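Local coordinates for T-lymphoma invasion and metastasis-inducing protein 1 (Homo sapiens, PDB 4K2P) that probably acts as a guanine nucleotide exchange factor for Rac and carries a PH-CC-Ex region linked to phosphoinositide binding and protein-protein interaction, at residues Q102-S105 against Q106-E110. The protein carries 5 engineered substitutions. Residues are numbered along the deposited sequence; the frame is centred on the assembly and turned at random.
Sequences QTTS and QTELE
Ser-105 caps the first turn of helix 106-128 by offering its hydroxyl to the backbone of Glu-108, a textbook N-cap in which a side chain takes up an amide hydrogen that has no preceding turn to receive it. With OG turned between its own backbone N and carbonyl carbon (chi1 67°), the hydroxyl folds back over the helix end. Glu-108 N donates to Ser-105 OG at 3.3 Å along a nearly straight line (164° at the hydrogen). Ser-105 O serves the next residue, accepting from Leu-109 N at 3.1 Å, so the hydroxyl and the carbonyl of the cap residue each hold one N-H of the opening turn.

Thr-103 reaches the same turn from the incoming chain, and its two branches divide the work. The methyl Thr-103 CG2 packs against the Leu-109 backbone and lies 3.7 Å from Leu-109 CB. The hydroxyl Thr-103 OG1 approaches the methylene Glu-108 CG to 3.1 Å. The Thr-103 and Glu-108 side chains cross at about a right angle, after which Glu-108 bends at chi2 (65°) and carries its carboxylate away to a salt bridge with Lys-10. On the helix itself, Gln-106 NE2 donates in its amide plane to Glu-110 OE2 at 3.1 Å, meeting the carboxylate from above its plane.

Thr-103 also touches Leu-14 of strand 10-23 and Phe-87, just ahead of strand 88-92. Residues 103-105 thus link strand 98-102 of the PH-domain sheet to helix 106-128, the C-terminal helix characteristic of the PH fold, with the cap at the junction.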
loop_
_atom_site.group_PDB
_atom_site.type_symbol
_atom_site.label_atom_id
_atom_site.label_comp_id
_atom_site.label_asym_id
_atom_site.label_seq_id
_atom_site.Cartn_x
_atom_site.Cartn_y
_atom_site.Cartn_z
ATOM N N GLN A 102 13.134 5.325 -8.897
ATOM C CA GLN A 102 13.179 6.406 -9.878
ATOM C C GLN A 102 13.355 5.828 -11.281
ATOM O O GLN A 102 14.264 5.024 -11.529
ATOM C CB GLN A 102 14.312 7.392 -9.580
ATOM C CG GLN A 102 14.317 8.630 -10.509
ATOM C CD GLN A 102 15.604 9.439 -10.433
ATOM O OE1 GLN A 102 16.666 8.912 -10.104
ATOM N NE2 GLN A 102 15.512 10.727 -10.746
ATOM N N THR A 103 12.474 6.247 -12.184
ATOM C CA THR A 103 12.545 5.881 -13.589
ATOM C C THR A 103 12.816 7.149 -14.440
ATOM O O THR A 103 13.262 8.172 -13.910
ATOM C CB THR A 103 11.246 5.153 -14.011
ATOM O OG1 THR A 103 11.369 4.643 -15.344
ATOM C CG2 THR A 103 10.044 6.076 -13.906
ATOM N N THR A 104 12.551 7.081 -15.744
ATOM C CA THR A 104 13.093 8.034 -16.711
ATOM C C THR A 104 12.081 9.038 -17.238
ATOM O O THR A 104 12.461 10.053 -17.806
ATOM C CB THR A 104 13.683 7.293 -17.929
ATOM O OG1 THR A 104 12.755 6.289 -18.359
ATOM C CG2 THR A 104 14.998 6.633 -17.571
ATOM N N SER A 105 10.795 8.746 -17.072
ATOM C CA SER A 105 9.745 9.614 -17.595
ATOM C C SER A 105 8.418 9.318 -16.931
ATOM O O SER A 105 8.271 8.329 -16.221
ATOM C CB SER A 105 9.605 9.450 -19.114
ATOM O OG SER A 105 9.125 8.158 -19.445
ATOM N N GLN A 106 7.444 10.182 -17.169
ATOM C CA GLN A 106 6.113 9.998 -16.611
ATOM C C GLN A 106 5.463 8.751 -17.205
ATOM O O GLN A 106 4.767 8.007 -16.511
ATOM C CB GLN A 106 5.251 11.240 -16.876
ATOM C CG GLN A 106 3.834 11.143 -16.331
ATOM C CD GLN A 106 3.799 10.850 -14.844
ATOM O OE1 GLN A 106 4.706 11.224 -14.100
ATOM N NE2 GLN A 106 2.754 10.166 -14.407
ATOM N N THR A 107 5.704 8.515 -18.487
ATOM C CA THR A 107 5.100 7.381 -19.175
ATOM C C THR A 107 5.600 6.073 -18.569
ATOM O O THR A 107 4.814 5.177 -18.276
ATOM C CB THR A 107 5.405 7.417 -20.686
ATOM O OG1 THR A 107 4.677 8.491 -21.289
ATOM C CG2 THR A 107 5.007 6.108 -21.365
ATOM N N GLU A 108 6.905 5.981 -18.343
ATOM C CA GLU A 108 7.485 4.766 -17.799
ATOM C C GLU A 108 7.065 4.553 -16.356
ATOM O O GLU A 108 6.863 3.420 -15.919
ATOM C CB GLU A 108 9.005 4.813 -17.904
ATOM C CG GLU A 108 9.674 3.483 -17.666
ATOM C CD GLU A 108 9.332 2.436 -18.727
ATOM O OE1 GLU A 108 8.643 2.751 -19.724
ATOM O OE2 GLU A 108 9.777 1.288 -18.562
ATOM N N LEU A 109 6.917 5.646 -15.619
ATOM C CA LEU A 109 6.451 5.566 -14.246
ATOM C C LEU A 109 5.062 4.946 -14.223
ATOM O O LEU A 109 4.797 4.038 -13.447
ATOM C CB LEU A 109 6.439 6.953 -13.596
ATOM C CG LEU A 109 5.916 7.056 -12.159
ATOM C CD1 LEU A 109 6.592 8.221 -11.464
ATOM C CD2 LEU A 109 4.412 7.241 -12.123
ATOM N N GLU A 110 4.188 5.431 -15.092
ATOM C CA GLU A 110 2.822 4.934 -15.158
ATOM C C GLU A 110 2.810 3.470 -15.573
ATOM O O GLU A 110 1.960 2.709 -15.138
ATOM C CB GLU A 110 1.988 5.755 -16.144
ATOM C CG GLU A 110 1.544 7.113 -15.624
ATOM C CD GLU A 110 1.053 8.034 -16.737
ATOM O OE1 GLU A 110 1.046 7.607 -17.912
ATOM O OE2 GLU A 110 0.666 9.184 -16.434
#